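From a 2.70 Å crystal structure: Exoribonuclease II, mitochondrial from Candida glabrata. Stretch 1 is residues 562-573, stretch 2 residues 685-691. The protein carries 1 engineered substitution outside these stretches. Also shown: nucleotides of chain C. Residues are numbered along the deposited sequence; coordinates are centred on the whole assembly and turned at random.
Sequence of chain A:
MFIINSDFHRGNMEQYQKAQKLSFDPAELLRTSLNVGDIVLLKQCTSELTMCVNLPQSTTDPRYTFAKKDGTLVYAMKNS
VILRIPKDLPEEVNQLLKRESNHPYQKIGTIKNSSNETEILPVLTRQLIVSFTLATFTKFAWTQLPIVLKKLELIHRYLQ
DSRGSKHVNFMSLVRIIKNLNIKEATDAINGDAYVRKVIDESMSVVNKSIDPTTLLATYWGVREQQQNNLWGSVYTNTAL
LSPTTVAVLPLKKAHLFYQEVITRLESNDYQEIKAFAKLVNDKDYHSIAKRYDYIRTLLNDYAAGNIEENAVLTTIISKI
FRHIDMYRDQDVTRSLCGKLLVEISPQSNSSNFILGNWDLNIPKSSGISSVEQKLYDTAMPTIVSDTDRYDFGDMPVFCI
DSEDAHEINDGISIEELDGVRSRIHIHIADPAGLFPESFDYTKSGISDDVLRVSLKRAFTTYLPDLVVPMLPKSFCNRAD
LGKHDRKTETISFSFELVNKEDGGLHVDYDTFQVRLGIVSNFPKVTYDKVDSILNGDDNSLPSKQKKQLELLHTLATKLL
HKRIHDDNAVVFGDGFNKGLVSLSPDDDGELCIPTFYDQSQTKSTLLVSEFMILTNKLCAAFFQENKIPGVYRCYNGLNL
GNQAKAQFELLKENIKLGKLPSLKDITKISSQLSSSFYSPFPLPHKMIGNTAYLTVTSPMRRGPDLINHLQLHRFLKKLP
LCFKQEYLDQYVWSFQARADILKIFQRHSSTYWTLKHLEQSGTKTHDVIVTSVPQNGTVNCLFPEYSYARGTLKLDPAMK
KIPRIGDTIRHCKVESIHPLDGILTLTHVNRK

Stretch 1, residues 562-573: KRIHDDNAVVFG
Stretch 2, residues 685-691: HKMIGNT

Stretch 1 enters the contact as the last part of a helix that begins earlier in the chain and leaves it as an extended loop. Within it D566 N bonds to K562 O at 2.8 Å, and A569 N bonds to R563 O at 2.9 Å. N568 is the first residue to leave helical phi/psi, at 47/40°; A569 (-67/159°), V570 (-122/113°) and V571 (-126/139°) then run extended. Stretch 2 has no regular secondary structure. It is a compact turn in which H685 N bonds to T691 O at 3.1 Å and G689 N to H685 O at 3.3 Å. M687 (-93/-44°) and I688 (-69/-31°) precede G689 at 178/-137°. The register pairs A569 with G689 (CA to CA 4.3 Å) and V570 with M687 (CA to CA 4.9 Å), and 386 Å² is buried, both sides summed.

Two direct hydrogen bonds fix this register, both accepted by backbone carbonyls of stretch 2. V570 N donates to M687 O at 2.7 Å with an N-H...O angle of 165°, a short, nearly linear bond. R563 NE donates to I688 O at 3.2 Å and 164°. Its side chain starts sideways, but chi1 -78° (m), chi2 -174° (t) and chi3 37° (p) bring the guanidinium close, with I688 O at its edge, near its plane. One water joins the backbones further out, donating to N568 O at 3.0 Å and K686 O at 2.8 Å, although it has more acceptors in reach than protons.

Close packing accompanies the polar bonds. G689 CA lies 3.2 Å from D567 O, a CA-H...O contact with 128° at the hydrogen. An ideal CB on G689 would sit a tight 3.0 Å from D567 CB, so the absence of a side chain permits this approach. A569 CB comes within 3.0 Å of I688 O. D567 itself has chi1 -51° (m).

The apolar contacts centre on selenomethionine M687 (chi1 -50°, m; chi2 -63°, m; chi3 -105°, between wells). V570 points its CA-to-CB bond toward stretch 2, with chi1 176° (t), and its CB is 4.1 Å from M687 SE. F572, chi1 -71° (m), brings CZ to 4.5 Å from M687 CE, which lies oblique to the ring.

The nucleotides extend the contact. G2 N3 lies over one face of the F572 ring, whose CE2 is 3.3 Å from G2 C4, while M687 CB is 3.1 Å from G2 O2'. H685 (chi1 -170°, t) donates from NE2 to A3 OP1 at 2.7 Å and 171°.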

# COMPACT_ATOMS: atom_id res chain seq x y z
N LYS A 562 -1.62 -27.64 9.69
CA LYS A 562 -2.91 -27.42 10.34
C LYS A 562 -3.69 -26.33 9.63
O LYS A 562 -4.87 -26.52 9.30
CB LYS A 562 -2.66 -27.06 11.80
CG LYS A 562 -3.89 -27.06 12.69
CD LYS A 562 -3.53 -27.30 14.16
N ARG A 563 -3.06 -25.17 9.40
CA ARG A 563 -3.73 -24.03 8.78
C ARG A 563 -4.36 -24.41 7.46
O ARG A 563 -5.46 -23.96 7.14
CB ARG A 563 -2.73 -22.90 8.55
CG ARG A 563 -2.36 -22.08 9.78
CD ARG A 563 -1.46 -20.91 9.38
NE ARG A 563 -1.89 -20.38 8.09
CZ ARG A 563 -1.10 -20.12 7.05
NH1 ARG A 563 0.20 -20.32 7.14
NH2 ARG A 563 -1.62 -19.65 5.92
N ILE A 564 -3.68 -25.26 6.69
CA ILE A 564 -4.22 -25.74 5.42
C ILE A 564 -5.41 -26.65 5.63
O ILE A 564 -6.52 -26.37 5.15
CB ILE A 564 -3.12 -26.46 4.63
CG1 ILE A 564 -2.03 -25.47 4.24
CG2 ILE A 564 -3.73 -27.17 3.44
CD1 ILE A 564 -0.95 -26.09 3.42
N HIS A 565 -5.22 -27.77 6.35
CA HIS A 565 -6.28 -28.77 6.40
C HIS A 565 -7.44 -28.39 7.30
O HIS A 565 -8.54 -28.93 7.12
CB HIS A 565 -5.72 -30.11 6.84
CG HIS A 565 -4.80 -30.69 5.82
ND1 HIS A 565 -3.57 -30.14 5.55
CD2 HIS A 565 -4.96 -31.73 4.97
CE1 HIS A 565 -2.99 -30.84 4.59
NE2 HIS A 565 -3.81 -31.81 4.22
N ASP A 566 -7.24 -27.46 8.22
CA ASP A 566 -8.22 -27.13 9.24
C ASP A 566 -8.75 -25.71 9.16
O ASP A 566 -9.95 -25.49 9.37
CB ASP A 566 -7.63 -27.36 10.63
CG ASP A 566 -7.14 -28.78 10.81
OD1 ASP A 566 -6.94 -29.50 9.80
OD2 ASP A 566 -6.98 -29.18 11.98
N ASP A 567 -7.90 -24.73 8.86
CA ASP A 567 -8.37 -23.36 8.71
C ASP A 567 -8.64 -23.04 7.26
O ASP A 567 -9.00 -21.90 6.96
CB ASP A 567 -7.35 -22.38 9.27
CG ASP A 567 -6.93 -22.72 10.66
OD1 ASP A 567 -7.60 -23.58 11.26
OD2 ASP A 567 -5.94 -22.13 11.15
N ASN A 568 -8.49 -24.02 6.38
CA ASN A 568 -8.63 -23.83 4.95
C ASN A 568 -7.87 -22.60 4.50
O ASN A 568 -8.34 -21.80 3.68
CB ASN A 568 -10.11 -23.76 4.57
CG ASN A 568 -10.88 -24.97 5.08
OD1 ASN A 568 -10.51 -26.12 4.80
ND2 ASN A 568 -11.93 -24.72 5.85
N ALA A 569 -6.69 -22.43 5.07
CA ALA A 569 -5.82 -21.36 4.65
C ALA A 569 -5.36 -21.63 3.23
O ALA A 569 -5.40 -22.75 2.72
CB ALA A 569 -4.62 -21.21 5.57
N VAL A 570 -4.94 -20.55 2.57
CA VAL A 570 -4.52 -20.58 1.19
C VAL A 570 -3.09 -20.08 1.11
O VAL A 570 -2.81 -18.89 1.32
CB VAL A 570 -5.43 -19.71 0.32
CG1 VAL A 570 -4.89 -19.71 -1.09
CG2 VAL A 570 -6.87 -20.19 0.44
N VAL A 571 -2.19 -20.97 0.74
CA VAL A 571 -0.77 -20.72 0.82
C VAL A 571 -0.12 -20.97 -0.53
O VAL A 571 -0.46 -21.94 -1.22
CB VAL A 571 -0.14 -21.59 1.92
CG1 VAL A 571 1.23 -21.05 2.25
CG2 VAL A 571 -1.05 -21.62 3.17
N PHE A 572 0.80 -20.10 -0.91
CA PHE A 572 1.28 -20.14 -2.28
C PHE A 572 2.52 -20.98 -2.46
O PHE A 572 3.43 -20.99 -1.62
CB PHE A 572 1.58 -18.76 -2.82
CG PHE A 572 0.36 -17.94 -3.07
CD1 PHE A 572 -0.89 -18.49 -2.98
CD2 PHE A 572 0.48 -16.62 -3.45
CE1 PHE A 572 -2.00 -17.74 -3.22
CE2 PHE A 572 -0.63 -15.86 -3.72
CZ PHE A 572 -1.87 -16.42 -3.59
N GLY A 573 2.59 -21.60 -3.63
CA GLY A 573 3.70 -22.36 -4.15
C GLY A 573 4.90 -21.58 -4.63
O GLY A 573 5.29 -20.57 -4.03
N HIS A 685 -9.76 -12.94 7.91
CA HIS A 685 -8.72 -12.88 6.90
C HIS A 685 -8.75 -14.26 6.28
O HIS A 685 -8.13 -15.20 6.78
CB HIS A 685 -7.37 -12.51 7.48
CG HIS A 685 -6.34 -12.20 6.44
ND1 HIS A 685 -6.11 -13.03 5.36
CD2 HIS A 685 -5.50 -11.15 6.28
CE1 HIS A 685 -5.17 -12.52 4.59
NE2 HIS A 685 -4.78 -11.38 5.13
N LYS A 686 -9.56 -14.40 5.24
CA LYS A 686 -9.94 -15.69 4.69
C LYS A 686 -8.82 -16.42 3.97
O LYS A 686 -9.09 -17.51 3.48
CB LYS A 686 -11.13 -15.49 3.78
CG LYS A 686 -12.33 -15.03 4.58
CD LYS A 686 -13.55 -15.13 3.74
CE LYS A 686 -14.70 -14.40 4.38
NZ LYS A 686 -15.85 -14.33 3.44
N MSE A 687 -7.60 -15.87 3.92
CA MSE A 687 -6.40 -16.56 3.38
C MSE A 687 -5.60 -17.29 4.41
O MSE A 687 -5.12 -18.39 4.20
CB MSE A 687 -5.43 -15.59 2.70
CG MSE A 687 -6.06 -14.68 1.72
SE MSE A 687 -6.78 -15.81 0.32
CE MSE A 687 -5.52 -15.56 -1.13
N ILE A 688 -5.41 -16.58 5.51
CA ILE A 688 -4.66 -17.12 6.62
C ILE A 688 -5.45 -18.23 7.28
O ILE A 688 -4.87 -19.20 7.80
CB ILE A 688 -4.36 -15.95 7.57
CG1 ILE A 688 -3.35 -15.04 6.90
CG2 ILE A 688 -3.86 -16.44 8.89
CD1 ILE A 688 -3.01 -13.86 7.71
N GLY A 689 -6.76 -18.14 7.24
CA GLY A 689 -7.59 -19.15 7.83
C GLY A 689 -9.04 -18.76 7.70
O GLY A 689 -9.47 -18.26 6.66
N ASN A 690 -9.79 -18.97 8.77
CA ASN A 690 -11.21 -18.63 8.77
C ASN A 690 -11.50 -17.73 9.94
O ASN A 690 -12.59 -17.76 10.50
CB ASN A 690 -12.06 -19.89 8.86
CG ASN A 690 -11.58 -20.81 9.95
OD1 ASN A 690 -10.52 -21.43 9.83
ND2 ASN A 690 -12.34 -20.89 11.03
N THR A 691 -10.51 -16.98 10.38
CA THR A 691 -10.67 -16.25 11.61
C THR A 691 -10.05 -14.86 11.49
O THR A 691 -9.29 -14.57 10.56
CB THR A 691 -10.11 -17.06 12.79
OG1 THR A 691 -10.60 -16.49 14.00
CG2 THR A 691 -8.56 -17.11 12.78
P G C 2 -2.52 -8.58 -1.93
OP1 G C 2 -3.06 -7.59 -0.94
OP2 G C 2 -1.19 -8.50 -2.61
O5' G C 2 -2.51 -10.03 -1.29
C5' G C 2 -3.72 -10.62 -0.86
C4' G C 2 -3.47 -11.89 -0.10
O4' G C 2 -3.00 -12.93 -0.99
C3' G C 2 -2.40 -11.82 0.97
O3' G C 2 -2.90 -11.23 2.15
C2' G C 2 -2.00 -13.28 1.13
O2' G C 2 -2.94 -13.98 1.93
C1' G C 2 -2.12 -13.78 -0.30
N9 G C 2 -0.85 -13.66 -0.98
C8 G C 2 -0.60 -12.66 -1.89
N7 G C 2 0.60 -12.75 -2.36
C5 G C 2 1.12 -13.86 -1.71
C6 G C 2 2.40 -14.42 -1.83
O6 G C 2 3.28 -13.99 -2.57
N1 G C 2 2.57 -15.55 -1.00
C2 G C 2 1.62 -16.09 -0.14
N2 G C 2 2.00 -17.19 0.57
N3 G C 2 0.39 -15.55 -0.02
C4 G C 2 0.24 -14.45 -0.83
P A C 3 -1.92 -10.44 3.10
OP1 A C 3 -2.67 -9.86 4.25
OP2 A C 3 -1.12 -9.56 2.25
O5' A C 3 -0.93 -11.59 3.61
C5' A C 3 -1.40 -12.61 4.47
C4' A C 3 -0.28 -13.54 4.89
O4' A C 3 0.16 -14.33 3.76
C3' A C 3 0.98 -12.88 5.42
O3' A C 3 0.88 -12.51 6.78
C2' A C 3 2.05 -13.92 5.13
O2' A C 3 2.03 -14.96 6.08
C1' A C 3 1.56 -14.48 3.80
N9 A C 3 2.09 -13.67 2.73
C8 A C 3 1.55 -12.55 2.16
N7 A C 3 2.31 -12.03 1.25
C5 A C 3 3.41 -12.86 1.26
C6 A C 3 4.57 -12.83 0.53
N6 A C 3 4.81 -11.91 -0.40
N1 A C 3 5.47 -13.81 0.80
C2 A C 3 5.20 -14.73 1.74
N3 A C 3 4.13 -14.86 2.51
C4 A C 3 3.30 -13.86 2.19
O HOH W 1 -10.53 -19.83 4.18